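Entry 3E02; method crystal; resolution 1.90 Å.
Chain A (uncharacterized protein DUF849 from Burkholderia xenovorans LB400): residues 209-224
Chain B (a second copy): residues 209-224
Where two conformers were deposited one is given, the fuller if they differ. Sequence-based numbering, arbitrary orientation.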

# COMPACT_ATOMS: atom_id res chain seq x y z
N ALA A 209 -11.59 -2.52 -10.28
CA ALA A 209 -11.94 -1.18 -9.80
C ALA A 209 -12.03 -1.14 -8.27
O ALA A 209 -13.08 -0.85 -7.71
CB ALA A 209 -13.22 -0.68 -10.46
N ASP A 210 -10.91 -1.44 -7.61
CA ASP A 210 -10.74 -1.31 -6.16
C ASP A 210 -9.78 -0.11 -5.99
O ASP A 210 -8.73 -0.08 -6.64
CB ASP A 210 -10.15 -2.57 -5.53
CG ASP A 210 -11.19 -3.69 -5.40
OD1 ASP A 210 -12.23 -3.46 -4.76
OD2 ASP A 210 -10.95 -4.81 -5.90
N PRO A 211 -10.13 0.88 -5.13
CA PRO A 211 -9.28 2.07 -4.91
C PRO A 211 -7.80 1.84 -4.66
O PRO A 211 -6.98 2.61 -5.16
CB PRO A 211 -9.90 2.69 -3.65
CG PRO A 211 -11.32 2.44 -3.84
CD PRO A 211 -11.34 0.98 -4.28
N GLU A 212 -7.48 0.79 -3.90
CA GLU A 212 -6.09 0.42 -3.62
C GLU A 212 -5.26 0.26 -4.91
O GLU A 212 -4.06 0.54 -4.91
CB GLU A 212 -5.97 -0.89 -2.83
CG GLU A 212 -6.54 -0.89 -1.44
CD GLU A 212 -8.02 -1.25 -1.36
OE1 GLU A 212 -8.76 -1.19 -2.39
OE2 GLU A 212 -8.43 -1.60 -0.24
N ASN A 213 -5.90 -0.22 -5.98
CA ASN A 213 -5.21 -0.40 -7.27
C ASN A 213 -4.75 0.92 -7.89
O ASN A 213 -3.69 0.95 -8.50
CB ASN A 213 -6.08 -1.21 -8.26
CG ASN A 213 -6.27 -2.66 -7.81
OD1 ASN A 213 -5.37 -3.25 -7.21
ND2 ASN A 213 -7.43 -3.24 -8.12
N LEU A 214 -5.53 1.99 -7.73
CA LEU A 214 -5.15 3.30 -8.24
C LEU A 214 -3.95 3.87 -7.49
O LEU A 214 -2.98 4.31 -8.11
CB LEU A 214 -6.31 4.30 -8.21
CG LEU A 214 -6.03 5.75 -8.60
CD1 LEU A 214 -5.34 5.87 -9.94
CD2 LEU A 214 -7.37 6.50 -8.56
N LEU A 215 -4.02 3.86 -6.16
CA LEU A 215 -2.91 4.36 -5.35
C LEU A 215 -1.65 3.53 -5.57
O LEU A 215 -0.58 4.08 -5.61
CB LEU A 215 -3.23 4.48 -3.86
CG LEU A 215 -4.07 5.71 -3.46
CD1 LEU A 215 -5.54 5.52 -3.82
CD2 LEU A 215 -3.90 6.02 -1.97
N HIS A 216 -1.81 2.22 -5.76
CA HIS A 216 -0.68 1.34 -6.02
C HIS A 216 -0.00 1.68 -7.35
O HIS A 216 1.21 1.78 -7.40
CB HIS A 216 -1.05 -0.14 -5.97
CG HIS A 216 0.12 -1.05 -6.22
ND1 HIS A 216 1.14 -1.23 -5.31
CD2 HIS A 216 0.44 -1.81 -7.29
CE1 HIS A 216 2.03 -2.06 -5.81
NE2 HIS A 216 1.62 -2.44 -7.01
N MSE A 217 -0.80 1.83 -8.40
CA MSE A 217 -0.27 2.20 -9.72
C MSE A 217 0.44 3.56 -9.68
O MSE A 217 1.49 3.71 -10.32
CB MSE A 217 -1.36 2.15 -10.79
CG MSE A 217 -1.75 0.72 -11.15
SE MSE A 217 -3.05 0.65 -12.56
CE MSE A 217 -1.83 0.89 -14.04
N ARG A 218 -0.07 4.52 -8.90
CA ARG A 218 0.61 5.81 -8.76
C ARG A 218 1.98 5.64 -8.07
O ARG A 218 2.96 6.26 -8.48
CB ARG A 218 -0.23 6.86 -8.03
CG ARG A 218 0.42 8.23 -8.22
CD ARG A 218 -0.19 9.34 -7.53
NE ARG A 218 -0.25 9.17 -6.08
CZ ARG A 218 -0.52 10.17 -5.24
NH1 ARG A 218 -0.67 11.41 -5.68
NH2 ARG A 218 -0.58 9.91 -3.94
N THR A 219 2.03 4.79 -7.04
CA THR A 219 3.28 4.50 -6.32
C THR A 219 4.35 3.88 -7.23
O THR A 219 5.52 4.29 -7.20
CB THR A 219 3.02 3.58 -5.10
OG1 THR A 219 2.15 4.28 -4.21
CG2 THR A 219 4.28 3.22 -4.36
N ILE A 220 3.92 2.92 -8.04
CA ILE A 220 4.80 2.27 -9.00
C ILE A 220 5.25 3.24 -10.10
O ILE A 220 6.44 3.28 -10.43
CB ILE A 220 4.15 0.99 -9.59
CG1 ILE A 220 3.93 -0.06 -8.48
CG2 ILE A 220 4.99 0.41 -10.72
CD1 ILE A 220 5.19 -0.47 -7.68
N ALA A 221 4.31 4.02 -10.64
CA ALA A 221 4.62 5.04 -11.67
C ALA A 221 5.61 6.07 -11.13
O ALA A 221 6.54 6.47 -11.84
CB ALA A 221 3.36 5.72 -12.18
N ASP A 222 5.44 6.49 -9.87
CA ASP A 222 6.41 7.40 -9.23
C ASP A 222 7.80 6.77 -9.15
O ASP A 222 8.80 7.45 -9.41
CB ASP A 222 5.99 7.82 -7.82
CG ASP A 222 4.83 8.82 -7.81
OD1 ASP A 222 4.48 9.39 -8.85
OD2 ASP A 222 4.27 9.04 -6.72
N ARG A 223 7.87 5.49 -8.82
CA ARG A 223 9.14 4.77 -8.75
C ARG A 223 9.80 4.64 -10.12
O ARG A 223 11.01 4.82 -10.22
CB ARG A 223 8.93 3.38 -8.13
CG ARG A 223 10.11 2.43 -8.27
CD ARG A 223 10.04 1.30 -7.27
NE ARG A 223 10.18 1.83 -5.90
CZ ARG A 223 10.36 1.10 -4.80
NH1 ARG A 223 10.45 -0.24 -4.85
NH2 ARG A 223 10.47 1.74 -3.63
N LEU A 224 9.02 4.31 -11.14
CA LEU A 224 9.54 4.14 -12.50
C LEU A 224 9.83 5.44 -13.26
O LEU A 224 10.81 5.49 -14.00
CB LEU A 224 8.55 3.29 -13.32
CG LEU A 224 8.34 1.84 -12.87
CD1 LEU A 224 7.15 1.15 -13.61
CD2 LEU A 224 9.61 1.03 -13.04
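Chain B, residues 209-224: ADPENLLHMRTIADRL

Chain B repeats the backbone conformation of chain A. A209(B) (phi/psi -86/62°) and D210(B) (-109/129°) lie outside the helix, and only D210(B) is extended. From E212(B) to L224(B) the torsions stay close to -65/-40°, the signature of an alpha helix. The i to i+4 backbone hydrogen bonds confirm this, for example H216(B) N to E212(B) O at 2.9 Å and I220(B) N to H216(B) O at 3.0 Å. The helix continues beyond L224(A) and L224(B).

The two helices run antiparallel: their N-to-C directions differ by 174°, and their axes approach to 11.0 Å. An exact two-fold axis relates the copies, so every contact between different residues occurs twice, while the H216(A)-H216(B) stack occurs once, at the axis. The register follows from the CA positions. H216(A) CA lies 7.5 Å from H216(B) CA, while E212(A) CA faces I220(B) CA at 8.3 Å, and I220(A) CA faces E212(B) CA at the same distance. The contact buries 741 Å² in all, and H216(A), R223(A) and E212(A), with their chain B counterparts, cover the most surface.

At the center, the CA-to-CB bonds of H216(A) and H216(B) point toward the partner helix. With chi1 at t (-179°) and chi2 at 71°, the imidazoles form an offset stack, planes at 0° and centroids 3.9 Å apart; H216(A) CG and H216(B) CG are 3.6 Å apart. The offset brings H216(B) CB over the face of the H216(A) ring, 3.7 Å from its centroid and 17° off the normal, a CH-pi contact. At its edge, each ring donates a hydrogen bond: H216(B) NE2 to N213(A) OD1 and H216(A) NE2 to N213(B) OD1, both 2.7 Å with an N-H...O angle of 139°. This donor direction places a proton on NE2. H216(B) CE1 also packs against E212(A), 3.6 Å from its backbone O and 4.1 Å from its CB.

Because the helices are antiparallel, R223(B), near the end of its stretch, reaches D210(A) and E212(A), at the N-terminal side of the chain A stretch. R223(B) NH1 forms a salt bridge with E212(A) OE1 at 2.9 Å and a longer one with D210(A) OD1 at 3.5 Å; the latter includes a weak hydrogen bond at 159°. D210(A) OD1 lies at the guanidinium edge, near the plane, whereas E212(A) OE2 lies over one face. R223(A) makes the symmetric pair with E212(B) and D210(B), so the charged contacts flank the histidine stack at both ends.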

# COMPACT_ATOMS: atom_id res chain seq x y z
N ALA B 209 9.56 -6.98 -10.31
CA ALA B 209 10.08 -7.51 -9.05
C ALA B 209 10.42 -6.39 -8.06
O ALA B 209 11.56 -6.23 -7.66
CB ALA B 209 11.28 -8.43 -9.30
N ASP B 210 9.40 -5.62 -7.68
CA ASP B 210 9.48 -4.59 -6.64
C ASP B 210 8.65 -5.17 -5.47
O ASP B 210 7.52 -5.61 -5.70
CB ASP B 210 8.91 -3.26 -7.10
CG ASP B 210 9.87 -2.50 -8.03
OD1 ASP B 210 11.01 -2.25 -7.62
OD2 ASP B 210 9.47 -2.13 -9.15
N PRO B 211 9.21 -5.19 -4.23
CA PRO B 211 8.50 -5.75 -3.06
C PRO B 211 7.06 -5.29 -2.84
O PRO B 211 6.23 -6.11 -2.44
CB PRO B 211 9.36 -5.24 -1.89
CG PRO B 211 10.70 -5.33 -2.43
CD PRO B 211 10.54 -4.71 -3.82
N GLU B 212 6.79 -4.01 -3.10
CA GLU B 212 5.44 -3.46 -2.97
C GLU B 212 4.40 -4.26 -3.78
O GLU B 212 3.24 -4.36 -3.37
CB GLU B 212 5.35 -2.00 -3.44
CG GLU B 212 6.14 -0.99 -2.64
CD GLU B 212 7.58 -0.81 -3.11
OE1 GLU B 212 8.15 -1.68 -3.84
OE2 GLU B 212 8.14 0.23 -2.72
N ASN B 213 4.82 -4.81 -4.92
CA ASN B 213 3.93 -5.61 -5.77
C ASN B 213 3.47 -6.91 -5.09
O ASN B 213 2.33 -7.31 -5.28
CB ASN B 213 4.56 -5.89 -7.15
CG ASN B 213 4.71 -4.63 -7.98
OD1 ASN B 213 3.88 -3.72 -7.91
ND2 ASN B 213 5.77 -4.57 -8.81
N LEU B 214 4.35 -7.54 -4.31
CA LEU B 214 3.98 -8.76 -3.58
C LEU B 214 2.96 -8.46 -2.48
O LEU B 214 1.95 -9.15 -2.38
CB LEU B 214 5.21 -9.46 -3.00
CG LEU B 214 4.98 -10.69 -2.11
CD1 LEU B 214 4.08 -11.73 -2.76
CD2 LEU B 214 6.36 -11.24 -1.74
N LEU B 215 3.25 -7.46 -1.65
CA LEU B 215 2.32 -7.10 -0.58
C LEU B 215 0.99 -6.63 -1.15
O LEU B 215 -0.03 -6.93 -0.58
CB LEU B 215 2.89 -6.07 0.41
CG LEU B 215 3.87 -6.64 1.45
CD1 LEU B 215 5.25 -6.89 0.84
CD2 LEU B 215 3.97 -5.70 2.66
N HIS B 216 1.02 -5.92 -2.28
CA HIS B 216 -0.21 -5.46 -2.93
C HIS B 216 -1.06 -6.64 -3.41
O HIS B 216 -2.26 -6.65 -3.16
CB HIS B 216 0.06 -4.49 -4.08
CG HIS B 216 -1.20 -4.00 -4.73
ND1 HIS B 216 -2.06 -3.12 -4.12
CD2 HIS B 216 -1.74 -4.29 -5.94
CE1 HIS B 216 -3.09 -2.89 -4.92
NE2 HIS B 216 -2.91 -3.58 -6.04
N MSE B 217 -0.43 -7.59 -4.09
CA MSE B 217 -1.14 -8.79 -4.56
C MSE B 217 -1.73 -9.59 -3.40
O MSE B 217 -2.86 -10.10 -3.52
CB MSE B 217 -0.24 -9.64 -5.46
CG MSE B 217 -0.02 -9.01 -6.83
SE MSE B 217 1.03 -10.12 -7.99
CE MSE B 217 -0.40 -11.31 -8.56
N ARG B 218 -1.03 -9.67 -2.26
CA ARG B 218 -1.58 -10.36 -1.09
C ARG B 218 -2.83 -9.62 -0.56
O ARG B 218 -3.82 -10.26 -0.20
CB ARG B 218 -0.56 -10.55 0.03
CG ARG B 218 -1.13 -11.54 1.05
CD ARG B 218 -0.34 -11.79 2.22
NE ARG B 218 -0.05 -10.59 3.01
CZ ARG B 218 0.42 -10.62 4.25
NH1 ARG B 218 0.59 -11.78 4.89
NH2 ARG B 218 0.67 -9.48 4.88
N THR B 219 -2.78 -8.28 -0.54
CA THR B 219 -3.92 -7.45 -0.10
C THR B 219 -5.16 -7.66 -0.97
O THR B 219 -6.28 -7.82 -0.45
CB THR B 219 -3.53 -5.96 -0.06
OG1 THR B 219 -2.48 -5.81 0.90
CG2 THR B 219 -4.68 -5.07 0.34
N ILE B 220 -4.94 -7.68 -2.28
CA ILE B 220 -6.01 -7.91 -3.24
C ILE B 220 -6.55 -9.34 -3.14
O ILE B 220 -7.77 -9.53 -3.12
CB ILE B 220 -5.55 -7.57 -4.69
CG1 ILE B 220 -5.24 -6.07 -4.81
CG2 ILE B 220 -6.61 -7.98 -5.71
CD1 ILE B 220 -6.38 -5.10 -4.40
N ALA B 221 -5.66 -10.33 -3.04
CA ALA B 221 -6.05 -11.75 -2.88
C ALA B 221 -6.87 -11.94 -1.59
O ALA B 221 -7.86 -12.67 -1.60
CB ALA B 221 -4.85 -12.67 -2.89
N ASP B 222 -6.46 -11.27 -0.51
CA ASP B 222 -7.25 -11.31 0.75
C ASP B 222 -8.65 -10.74 0.55
O ASP B 222 -9.62 -11.30 1.05
CB ASP B 222 -6.57 -10.56 1.89
CG ASP B 222 -5.36 -11.29 2.47
OD1 ASP B 222 -5.14 -12.47 2.18
OD2 ASP B 222 -4.62 -10.65 3.24
N ARG B 223 -8.75 -9.65 -0.20
CA ARG B 223 -10.05 -9.03 -0.50
C ARG B 223 -10.93 -9.93 -1.36
O ARG B 223 -12.12 -10.03 -1.09
CB ARG B 223 -9.85 -7.67 -1.18
CG ARG B 223 -11.11 -7.07 -1.79
CD ARG B 223 -10.96 -5.58 -2.02
NE ARG B 223 -10.84 -4.89 -0.73
CZ ARG B 223 -10.89 -3.57 -0.56
NH1 ARG B 223 -11.08 -2.72 -1.58
NH2 ARG B 223 -10.76 -3.10 0.69
N LEU B 224 -10.35 -10.54 -2.38
CA LEU B 224 -11.09 -11.42 -3.29
C LEU B 224 -11.41 -12.82 -2.75
O LEU B 224 -12.49 -13.34 -3.02
CB LEU B 224 -10.32 -11.56 -4.62
CG LEU B 224 -10.15 -10.29 -5.46
CD1 LEU B 224 -9.15 -10.49 -6.64
CD2 LEU B 224 -11.49 -9.80 -5.97